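Local coordinates for protein N2152 (Neocallimastix frontalis, PDB 5U22) that probably hydrolyses glycosidic bonds, as a family 39 glycoside hydrolase of an anaerobic rumen fungus with activity on rare arabinosyl substrates, at residues W145-V150 / H213-I218; Q162-T167 / Q198-N203; N191-F196 / R229-S234. All blocks are in the same frame, centred on the assembly; numbering follows the deposited sequence.

Contact 1 of 3, residues W145-V150 / H213-I218; sequences WNEPDV and HELSGI
A buried histidine-carboxylate hydrogen bond joins Glu147 to His213 at the C-terminal rim of the TIM barrel, where the chain leaves strands 139-143 and 209-212. His213 ND1 donates to Glu147 OE2 over 2.7 Å, with an N-H...O angle of 160°, and the acceptor lies practically in the imidazole plane. OE2 receives the proton on its anti lone pair, the one turned from OE1. The carboxylate itself is not coplanar with the ring: the two planes stand 46° apart. Glu147 CG is set anti to its own carbonyl carbon (chi1 -56°), and from there the extended chain carries the carboxylate across to the ND1 edge of the ring, the two side chains crossing at about a right angle and CG passing 3.4 Å from His213 ND1. Next to this bond, Asn146 OD1 approaches the same ring edge, 3.0 Å from His213 CE1. Its amide has polar partners of its own, Tyr112 and Arg68, which fix how it is turned. Leu215 adds a methyl, its CD2 sitting 3.7 Å from Glu147 OE2. With an alanine in place of Glu147, His213 ND1 would probably be left without its acceptor and the imidazole would be held less firmly in its rotation. A Bis-Tris molecule, probably from the crystallisation liquor, is hydrogen-bonded to Glu147 OE1 and Asn146 ND2, while His213 and Leu215 also touch Glu246 on strand 242-247. The Asn-Glu-Pro sequence at this barrel rim is that of the clan A retaining glycoside hydrolases, consistent with Glu147 being the acid/base and with this being the active site.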
loop_
_atom_site.group_PDB
_atom_site.type_symbol
_atom_site.label_atom_id
_atom_site.label_comp_id
_atom_site.label_asym_id
_atom_site.label_seq_id
_atom_site.Cartn_x
_atom_site.Cartn_y
_atom_site.Cartn_z
ATOM N N TRP A 145 3.731 11.236 -13.719
ATOM C CA TRP A 145 3.466 12.473 -12.994
ATOM C C TRP A 145 3.011 12.137 -11.579
ATOM O O TRP A 145 3.069 10.983 -11.144
ATOM C CB TRP A 145 2.431 13.318 -13.745
ATOM C CG TRP A 145 2.460 14.780 -13.365
ATOM C CD1 TRP A 145 1.488 15.480 -12.697
ATOM C CD2 TRP A 145 3.515 15.707 -13.625
ATOM N NE1 TRP A 145 1.876 16.792 -12.530
ATOM C CE2 TRP A 145 3.112 16.960 -13.105
ATOM C CE3 TRP A 145 4.758 15.610 -14.261
ATOM C CZ2 TRP A 145 3.915 18.097 -13.187
ATOM C CZ3 TRP A 145 5.556 16.751 -14.355
ATOM C CH2 TRP A 145 5.127 17.980 -13.819
ATOM N N ASN A 146 2.555 13.158 -10.852
ATOM C CA ASN A 146 2.103 12.988 -9.471
ATOM C C ASN A 146 1.046 14.042 -9.206
ATOM O O ASN A 146 1.339 15.239 -9.300
ATOM C CB ASN A 146 3.261 13.136 -8.477
ATOM C CG ASN A 146 2.828 12.955 -7.020
ATOM O OD1 ASN A 146 2.001 12.102 -6.702
ATOM N ND2 ASN A 146 3.408 13.758 -6.128
ATOM N N GLU A 147 -0.166 13.596 -8.890
ATOM C CA GLU A 147 -1.273 14.475 -8.525
ATOM C C GLU A 147 -1.469 15.620 -9.526
ATOM O O GLU A 147 -1.407 16.798 -9.148
ATOM C CB GLU A 147 -1.089 15.007 -7.112
ATOM C CG GLU A 147 -0.946 13.853 -6.111
ATOM C CD GLU A 147 -1.185 14.243 -4.666
ATOM O OE1 GLU A 147 -1.002 15.435 -4.311
ATOM O OE2 GLU A 147 -1.562 13.339 -3.878
ATOM N N PRO A 148 -1.734 15.304 -10.790
ATOM C CA PRO A 148 -1.991 16.376 -11.759
ATOM C C PRO A 148 -3.191 17.218 -11.384
ATOM O O PRO A 148 -3.243 18.404 -11.747
ATOM C CB PRO A 148 -2.218 15.607 -13.064
ATOM C CG PRO A 148 -2.754 14.255 -12.602
ATOM C CD PRO A 148 -1.954 13.965 -11.367
ATOM N N ASP A 149 -4.151 16.638 -10.646
ATOM C CA ASP A 149 -5.319 17.377 -10.185
ATOM C C ASP A 149 -4.962 18.412 -9.130
ATOM O O ASP A 149 -5.813 19.241 -8.784
ATOM C CB ASP A 149 -6.417 16.415 -9.667
ATOM C CG ASP A 149 -5.884 15.263 -8.805
ATOM O OD1 ASP A 149 -4.657 15.093 -8.674
ATOM O OD2 ASP A 149 -6.731 14.508 -8.265
ATOM N N VAL A 150 -3.725 18.395 -8.640
ATOM C CA VAL A 150 -3.214 19.400 -7.727
ATOM C C VAL A 150 -2.127 20.247 -8.378
ATOM O O VAL A 150 -2.060 21.456 -8.147
ATOM C CB VAL A 150 -2.689 18.737 -6.433
ATOM C CG1 VAL A 150 -2.013 19.760 -5.521
ATOM C CG2 VAL A 150 -3.813 18.057 -5.696
ATOM N N HIS A 213 -4.332 8.117 -5.470
ATOM C CA HIS A 213 -4.028 8.219 -4.052
ATOM C C HIS A 213 -5.305 8.141 -3.232
ATOM O O HIS A 213 -6.378 8.553 -3.681
ATOM C CB HIS A 213 -3.291 9.519 -3.766
ATOM C CG HIS A 213 -1.985 9.618 -4.483
ATOM N ND1 HIS A 213 -1.280 10.797 -4.600
ATOM C CD2 HIS A 213 -1.256 8.674 -5.129
ATOM C CE1 HIS A 213 -0.173 10.572 -5.287
ATOM N NE2 HIS A 213 -0.138 9.294 -5.626
ATOM N N GLU A 214 -5.182 7.598 -2.020
ATOM C CA GLU A 214 -6.302 7.511 -1.075
ATOM C C GLU A 214 -5.834 8.136 0.236
ATOM O O GLU A 214 -5.456 7.450 1.192
ATOM C CB GLU A 214 -6.789 6.063 -0.891
ATOM C CG GLU A 214 -7.435 5.444 -2.147
ATOM C CD GLU A 214 -8.835 5.989 -2.446
ATOM O OE1 GLU A 214 -9.258 7.000 -1.825
ATOM O OE2 GLU A 214 -9.516 5.385 -3.309
ATOM N N LEU A 215 -5.878 9.466 0.274
ATOM C CA LEU A 215 -5.385 10.228 1.410
ATOM C C LEU A 215 -6.392 11.288 1.847
ATOM O O LEU A 215 -6.047 12.161 2.645
ATOM C CB LEU A 215 -4.025 10.862 1.065
ATOM C CG LEU A 215 -3.883 11.515 -0.317
ATOM C CD1 LEU A 215 -4.672 12.839 -0.437
ATOM C CD2 LEU A 215 -2.403 11.743 -0.613
ATOM N N SER A 216 -7.636 11.205 1.363
ATOM C CA SER A 216 -8.650 12.237 1.541
ATOM C C SER A 216 -9.795 11.806 2.441
ATOM O O SER A 216 -10.732 12.583 2.629
ATOM C CB SER A 216 -9.232 12.643 0.180
ATOM O OG SER A 216 -8.223 13.099 -0.687
ATOM N N GLY A 217 -9.748 10.595 2.992
ATOM C CA GLY A 217 -10.861 10.043 3.745
ATOM C C GLY A 217 -11.110 8.614 3.318
ATOM O O GLY A 217 -11.272 8.335 2.127
ATOM N N ILE A 218 -11.140 7.690 4.276
ATOM C CA ILE A 218 -11.134 6.274 3.918
ATOM C C ILE A 218 -12.514 5.752 3.510
ATOM O O ILE A 218 -12.597 4.728 2.821
ATOM C CB ILE A 218 -10.558 5.464 5.092
ATOM C CG1 ILE A 218 -10.098 4.084 4.602
ATOM C CG2 ILE A 218 -11.589 5.361 6.220
ATOM C CD1 ILE A 218 -9.439 3.228 5.661
#

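Contact 2 of 3, residues Q162-T167 / Q198-N203; sequences QMWKQT and QFSKQN
Phe199 O, near the C-terminal end of helix 190-202, is gripped twice by Asn203, and both residues meet Lys165 of helix 160-174. The backbone N of Asn203 reaches Phe199 O at 3.0 Å, and the side-chain ND2 of Asn203 reaches the same oxygen at 2.8 Å, in the carbonyl plane and on a lone pair. This puts ND2 over one face of the Phe199 ring, offset toward the rim. Asn203 in turn offers its own carbonyl to the neighbouring helix: Lys165 NZ donates to Asn203 O over 2.8 Å, with a C=O...N angle of 160°. The lysine gets there by a bend at chi2 (62°), after which its chain runs straight; CE lies 3.4 Å from Asn203 O. The ammonium group therefore sits by a helix C-terminus, where its charge is likely to be favoured. Beside it, Lys165 CB meets the edge of the phenyl ring, 4.1 Å from Phe199 CZ. Deeper in, Trp164 passes near Ser200, but the indole NE1 bonds to Cys205 O and the serine hydroxyl to Phe196 O. Two consecutive outer helices, with strand 180-185 between them in the sequence, are thus joined side by side, as in a (beta/alpha)8 (TIM) barrel.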
loop_
_atom_site.group_PDB
_atom_site.type_symbol
_atom_site.label_atom_id
_atom_site.label_comp_id
_atom_site.label_asym_id
_atom_site.label_seq_id
_atom_site.Cartn_x
_atom_site.Cartn_y
_atom_site.Cartn_z
ATOM N N GLN A 162 -2.079 16.226 -22.658
ATOM C CA GLN A 162 -1.052 16.389 -23.692
ATOM C C GLN A 162 0.312 15.951 -23.167
ATOM O O GLN A 162 1.032 15.192 -23.824
ATOM C CB GLN A 162 -0.996 17.849 -24.188
ATOM C CG GLN A 162 -2.203 18.366 -25.035
ATOM C CD GLN A 162 -2.005 19.783 -25.678
ATOM O OE1 GLN A 162 -2.230 20.833 -25.059
ATOM N NE2 GLN A 162 -1.631 19.790 -26.947
ATOM N N MET A 163 0.685 16.415 -21.974
ATOM C CA MET A 163 1.959 15.996 -21.396
ATOM C C MET A 163 1.987 14.485 -21.179
ATOM O O MET A 163 3.014 13.833 -21.420
ATOM C CB MET A 163 2.211 16.747 -20.088
ATOM C CG MET A 163 3.536 16.391 -19.409
ATOM S SD MET A 163 3.448 14.877 -18.389
ATOM C CE MET A 163 2.106 15.243 -17.299
ATOM N N TRP A 164 0.864 13.914 -20.732
ATOM C CA TRP A 164 0.781 12.469 -20.545
ATOM C C TRP A 164 1.040 11.737 -21.850
ATOM O O TRP A 164 1.897 10.849 -21.925
ATOM C CB TRP A 164 -0.591 12.066 -19.993
ATOM C CG TRP A 164 -0.756 10.553 -19.957
ATOM C CD1 TRP A 164 -1.268 9.753 -20.935
ATOM C CD2 TRP A 164 -0.369 9.677 -18.883
ATOM N NE1 TRP A 164 -1.227 8.430 -20.538
ATOM C CE2 TRP A 164 -0.684 8.361 -19.282
ATOM C CE3 TRP A 164 0.198 9.885 -17.615
ATOM C CZ2 TRP A 164 -0.442 7.245 -18.460
ATOM C CZ3 TRP A 164 0.442 8.775 -16.803
ATOM C CH2 TRP A 164 0.119 7.479 -17.228
ATOM N N LYS A 165 0.263 12.072 -22.882
ATOM C CA LYS A 165 0.417 11.425 -24.180
ATOM C C LYS A 165 1.846 11.545 -24.695
ATOM O O LYS A 165 2.441 10.563 -25.152
ATOM C CB LYS A 165 -0.564 12.051 -25.170
ATOM C CG LYS A 165 -0.334 11.663 -26.627
ATOM C CD LYS A 165 -0.490 10.171 -26.857
ATOM C CE LYS A 165 -0.474 9.841 -28.354
ATOM N NZ LYS A 165 -0.397 8.378 -28.582
ATOM N N GLN A 166 2.416 12.746 -24.628
ATOM C CA GLN A 166 3.740 12.951 -25.202
ATOM C C GLN A 166 4.807 12.217 -24.408
ATOM O O GLN A 166 5.749 11.662 -24.986
ATOM C CB GLN A 166 4.046 14.449 -25.285
ATOM C CG GLN A 166 3.207 15.187 -26.345
ATOM C CD GLN A 166 3.279 16.707 -26.218
ATOM O OE1 GLN A 166 4.331 17.266 -25.896
ATOM N NE2 GLN A 166 2.156 17.379 -26.465
ATOM N N THR A 167 4.679 12.192 -23.085
ATOM C CA THR A 167 5.680 11.502 -22.284
ATOM C C THR A 167 5.526 9.990 -22.418
ATOM O O THR A 167 6.518 9.249 -22.425
ATOM C CB THR A 167 5.566 11.944 -20.821
ATOM O OG1 THR A 167 5.625 13.374 -20.759
ATOM C CG2 THR A 167 6.692 11.364 -20.000
ATOM N N GLN A 198 -11.102 7.543 -21.159
ATOM C CA GLN A 198 -11.593 7.752 -22.517
ATOM C C GLN A 198 -10.512 8.375 -23.397
ATOM O O GLN A 198 -10.280 7.929 -24.527
ATOM C CB GLN A 198 -12.849 8.618 -22.491
ATOM C CG GLN A 198 -14.102 7.856 -22.066
ATOM C CD GLN A 198 -15.341 8.737 -22.035
ATOM O OE1 GLN A 198 -15.266 9.920 -21.716
ATOM N NE2 GLN A 198 -16.492 8.153 -22.345
ATOM N N PHE A 199 -9.835 9.401 -22.885
ATOM C CA PHE A 199 -8.730 10.013 -23.617
ATOM C C PHE A 199 -7.640 8.995 -23.927
ATOM O O PHE A 199 -7.122 8.944 -25.051
ATOM C CB PHE A 199 -8.149 11.178 -22.810
ATOM C CG PHE A 199 -6.878 11.731 -23.390
ATOM C CD1 PHE A 199 -6.919 12.720 -24.362
ATOM C CD2 PHE A 199 -5.642 11.244 -22.988
ATOM C CE1 PHE A 199 -5.748 13.230 -24.910
ATOM C CE2 PHE A 199 -4.465 11.740 -23.536
ATOM C CZ PHE A 199 -4.515 12.732 -24.501
ATOM N N SER A 200 -7.282 8.169 -22.940
ATOM C CA SER A 200 -6.116 7.313 -23.079
ATOM C C SER A 200 -6.400 6.104 -23.963
ATOM O O SER A 200 -5.521 5.660 -24.708
ATOM C CB SER A 200 -5.629 6.877 -21.698
ATOM O OG SER A 200 -5.141 7.996 -20.983
ATOM N N LYS A 201 -7.614 5.553 -23.884
ATOM C CA LYS A 201 -7.991 4.490 -24.811
ATOM C C LYS A 201 -7.956 4.987 -26.254
ATOM O O LYS A 201 -7.373 4.344 -27.135
ATOM C CB LYS A 201 -9.380 3.955 -24.471
ATOM C CG LYS A 201 -9.885 2.962 -25.516
ATOM C CD LYS A 201 -11.281 2.454 -25.232
ATOM C CE LYS A 201 -11.654 1.348 -26.229
ATOM N NZ LYS A 201 -13.045 0.879 -26.043
ATOM N N GLN A 202 -8.567 6.139 -26.514
ATOM C CA GLN A 202 -8.682 6.610 -27.889
ATOM C C GLN A 202 -7.347 7.078 -28.452
ATOM O O GLN A 202 -7.131 7.012 -29.669
ATOM C CB GLN A 202 -9.731 7.719 -27.971
ATOM C CG GLN A 202 -11.155 7.179 -27.820
ATOM C CD GLN A 202 -11.444 6.030 -28.788
ATOM O OE1 GLN A 202 -11.049 6.075 -29.958
ATOM N NE2 GLN A 202 -12.118 4.998 -28.301
ATOM N N ASN A 203 -6.429 7.525 -27.600
ATOM C CA ASN A 203 -5.129 7.981 -28.071
ATOM C C ASN A 203 -3.998 7.019 -27.720
ATOM O O ASN A 203 -2.828 7.420 -27.696
ATOM C CB ASN A 203 -4.871 9.382 -27.541
ATOM C CG ASN A 203 -5.870 10.363 -28.078
ATOM O OD1 ASN A 203 -5.759 10.800 -29.225
ATOM N ND2 ASN A 203 -6.882 10.685 -27.282
#

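Contact 3 of 3, residues N191-F196 / R229-S234; sequences NKMKNF and RNLEKS
Helices 190-202 and 221-235 are consecutive outer helices of the TIM barrel, linked through strand 209-212, and Leu231 fills the seam between them at this level. The helices come close, the CA atoms of Lys194 and Leu231 being 6.7 Å apart.

The apolar part rests on one leucine with two methyls in different places. Leu231 CG is anti to its carbonyl carbon (chi1 -79°), which sends the isobutyl group across the gap. CD1 goes in against the backbone, 3.7 Å from Lys194 N, and meets Met193 CG at 3.8 Å. CD2 sits against the lysine stem, 3.9 Å from Lys194 CB and about as far from its CG and CD, the two side chains crossing nearly at a right angle. Only the start of Met193 takes part. Bent at chi2 and again at chi3, its chain turns from Leu231 and heads inward, where the methionine packs on Phe185 of strand 180-185 and on Ile210 and Trp212 of strand 209-212. Leu231 also rests on Tyr188, so the seam is backed by barrel strands and by the loop before helix 190-202.

The polar part is indirect. No hydrogen bond runs straight from one helix segment to the other. Instead, Lys194 stretches out in a fully extended chain beyond CG, its methylenes serving as greasy cover for Leu231 and its ammonium group carried past the leucine. The lysine thus does two jobs: its stem packs, its end is polar. There one water bridges the helices: Lys194 NZ donates to it at 3.0 Å, and Ser234 OG, one turn beyond Leu231, is hydrogen-bonded to that same water at 3.1 Å.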
loop_
_atom_site.group_PDB
_atom_site.type_symbol
_atom_site.label_atom_id
_atom_site.label_comp_id
_atom_site.label_asym_id
_atom_site.label_seq_id
_atom_site.Cartn_x
_atom_site.Cartn_y
_atom_site.Cartn_z
ATOM N N ASN A 191 -15.844 11.071 -12.742
ATOM C CA ASN A 191 -15.787 11.831 -13.992
ATOM C C ASN A 191 -14.346 12.074 -14.420
ATOM O O ASN A 191 -14.011 11.963 -15.607
ATOM C CB ASN A 191 -16.511 13.165 -13.833
ATOM C CG ASN A 191 -18.017 13.056 -14.037
ATOM O OD1 ASN A 191 -18.553 11.975 -14.236
ATOM N ND2 ASN A 191 -18.700 14.189 -13.972
ATOM N N LYS A 192 -13.484 12.417 -13.458
ATOM C CA LYS A 192 -12.078 12.677 -13.736
ATOM C C LYS A 192 -11.395 11.433 -14.289
ATOM O O LYS A 192 -10.657 11.498 -15.284
ATOM C CB LYS A 192 -11.407 13.152 -12.444
ATOM C CG LYS A 192 -9.925 13.432 -12.543
ATOM C CD LYS A 192 -9.437 14.191 -11.310
ATOM C CE LYS A 192 -9.735 13.434 -10.019
ATOM N NZ LYS A 192 -9.335 14.184 -8.794
ATOM N N MET A 193 -11.644 10.281 -13.664
ATOM C CA MET A 193 -11.039 9.036 -14.133
ATOM C C MET A 193 -11.591 8.634 -15.496
ATOM O O MET A 193 -10.838 8.241 -16.391
ATOM C CB MET A 193 -11.275 7.915 -13.121
ATOM C CG MET A 193 -10.726 6.561 -13.574
ATOM S SD MET A 193 -8.929 6.556 -13.810
ATOM C CE MET A 193 -8.371 6.421 -12.112
ATOM N N LYS A 194 -12.910 8.714 -15.666
ATOM C CA LYS A 194 -13.508 8.351 -16.946
ATOM C C LYS A 194 -12.941 9.201 -18.079
ATOM O O LYS A 194 -12.571 8.676 -19.136
ATOM C CB LYS A 194 -15.027 8.500 -16.859
ATOM C CG LYS A 194 -15.777 8.099 -18.143
ATOM C CD LYS A 194 -17.297 8.229 -17.945
ATOM C CE LYS A 194 -18.082 7.881 -19.205
ATOM N NZ LYS A 194 -19.515 7.644 -18.854
ATOM N N ASN A 195 -12.876 10.522 -17.873
ATOM C CA ASN A 195 -12.294 11.410 -18.884
ATOM C C ASN A 195 -10.879 10.966 -19.238
ATOM O O ASN A 195 -10.501 10.916 -20.411
ATOM C CB ASN A 195 -12.304 12.853 -18.386
ATOM C CG ASN A 195 -13.598 13.600 -18.745
ATOM O OD1 ASN A 195 -14.121 13.463 -19.858
ATOM N ND2 ASN A 195 -14.101 14.410 -17.817
ATOM N N PHE A 196 -10.086 10.601 -18.234
ATOM C CA PHE A 196 -8.725 10.152 -18.500
ATOM C C PHE A 196 -8.705 8.819 -19.239
ATOM O O PHE A 196 -7.894 8.623 -20.153
ATOM C CB PHE A 196 -7.933 10.031 -17.201
ATOM C CG PHE A 196 -6.599 9.383 -17.398
ATOM C CD1 PHE A 196 -5.568 10.091 -17.988
ATOM C CD2 PHE A 196 -6.378 8.067 -17.024
ATOM C CE1 PHE A 196 -4.331 9.513 -18.189
ATOM C CE2 PHE A 196 -5.142 7.478 -17.227
ATOM C CZ PHE A 196 -4.120 8.204 -17.810
ATOM N N ARG A 229 -13.371 -0.349 -11.636
ATOM C CA ARG A 229 -13.527 -1.573 -12.411
ATOM C C ARG A 229 -14.788 -1.544 -13.270
ATOM O O ARG A 229 -14.801 -2.126 -14.360
ATOM C CB ARG A 229 -13.516 -2.777 -11.470
ATOM C CG ARG A 229 -12.177 -2.905 -10.714
ATOM C CD ARG A 229 -11.461 -4.182 -11.066
ATOM N NE ARG A 229 -10.111 -4.305 -10.499
ATOM C CZ ARG A 229 -9.828 -4.693 -9.248
ATOM N NH1 ARG A 229 -10.798 -4.965 -8.375
ATOM N NH2 ARG A 229 -8.557 -4.795 -8.856
ATOM N N ASN A 230 -15.844 -0.862 -12.820
ATOM C CA ASN A 230 -17.013 -0.692 -13.680
ATOM C C ASN A 230 -16.705 0.209 -14.874
ATOM O O ASN A 230 -17.217 -0.023 -15.976
ATOM C CB ASN A 230 -18.187 -0.142 -12.881
ATOM C CG ASN A 230 -19.012 -1.236 -12.233
ATOM O OD1 ASN A 230 -19.332 -2.251 -12.861
ATOM N ND2 ASN A 230 -19.374 -1.031 -10.975
ATOM N N LEU A 231 -15.867 1.232 -14.684
ATOM C CA LEU A 231 -15.455 2.062 -15.817
ATOM C C LEU A 231 -14.678 1.249 -16.850
ATOM O O LEU A 231 -14.907 1.383 -18.058
ATOM C CB LEU A 231 -14.610 3.245 -15.343
ATOM C CG LEU A 231 -15.294 4.463 -14.726
ATOM C CD1 LEU A 231 -14.243 5.519 -14.360
ATOM C CD2 LEU A 231 -16.356 5.041 -15.668
ATOM N N GLU A 232 -13.753 0.401 -16.397
ATOM C CA GLU A 232 -13.042 -0.470 -17.329
ATOM C C GLU A 232 -14.019 -1.308 -18.145
ATOM O O GLU A 232 -13.869 -1.441 -19.365
ATOM C CB GLU A 232 -12.078 -1.381 -16.575
ATOM C CG GLU A 232 -10.844 -0.702 -16.019
ATOM C CD GLU A 232 -9.933 -1.714 -15.374
ATOM O OE1 GLU A 232 -10.467 -2.703 -14.818
ATOM O OE2 GLU A 232 -8.701 -1.536 -15.447
ATOM N N LYS A 233 -15.035 -1.868 -17.495
ATOM C CA LYS A 233 -15.987 -2.699 -18.223
ATOM C C LYS A 233 -16.811 -1.869 -19.206
ATOM O O LYS A 233 -16.950 -2.239 -20.380
ATOM C CB LYS A 233 -16.890 -3.446 -17.242
ATOM C CG LYS A 233 -16.284 -4.747 -16.759
ATOM C CD LYS A 233 -17.277 -5.551 -15.950
ATOM C CE LYS A 233 -17.310 -5.078 -14.509
ATOM N N SER A 234 -17.362 -0.743 -18.747
ATOM C CA SER A 234 -18.235 0.048 -19.601
ATOM C C SER A 234 -17.485 0.703 -20.754
ATOM O O SER A 234 -18.092 0.979 -21.791
ATOM C CB SER A 234 -18.963 1.106 -18.773
ATOM O OG SER A 234 -18.115 2.198 -18.476
HETATM O O HOH W 1 -19.502 4.911 -17.687
#

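All three contacts lie in the TIM barrel, on the same side of the chain's centre. Contacts 2 and 3 each join successive outer helices and share helix 190-202; contact 1, at the probable active-site rim, spans from strand 139-143 to strand 209-212 past strand 180-185. Contact 2 is nested inside the loop that contact 1 closes, whereas contact 3 alternates along the chain with both others. The centres of contacts 1 and 2 are about 19 Å apart. Contact 3 is centred about 17 Å from contact 1 and about 14 Å from contact 2. Asp149 OD2 forms a salt bridge to Lys192 NZ, Trp145 packs on Met163, and Trp164 meets Phe196 edge-to-face, tying the rim that probably holds the active site to the outer helices.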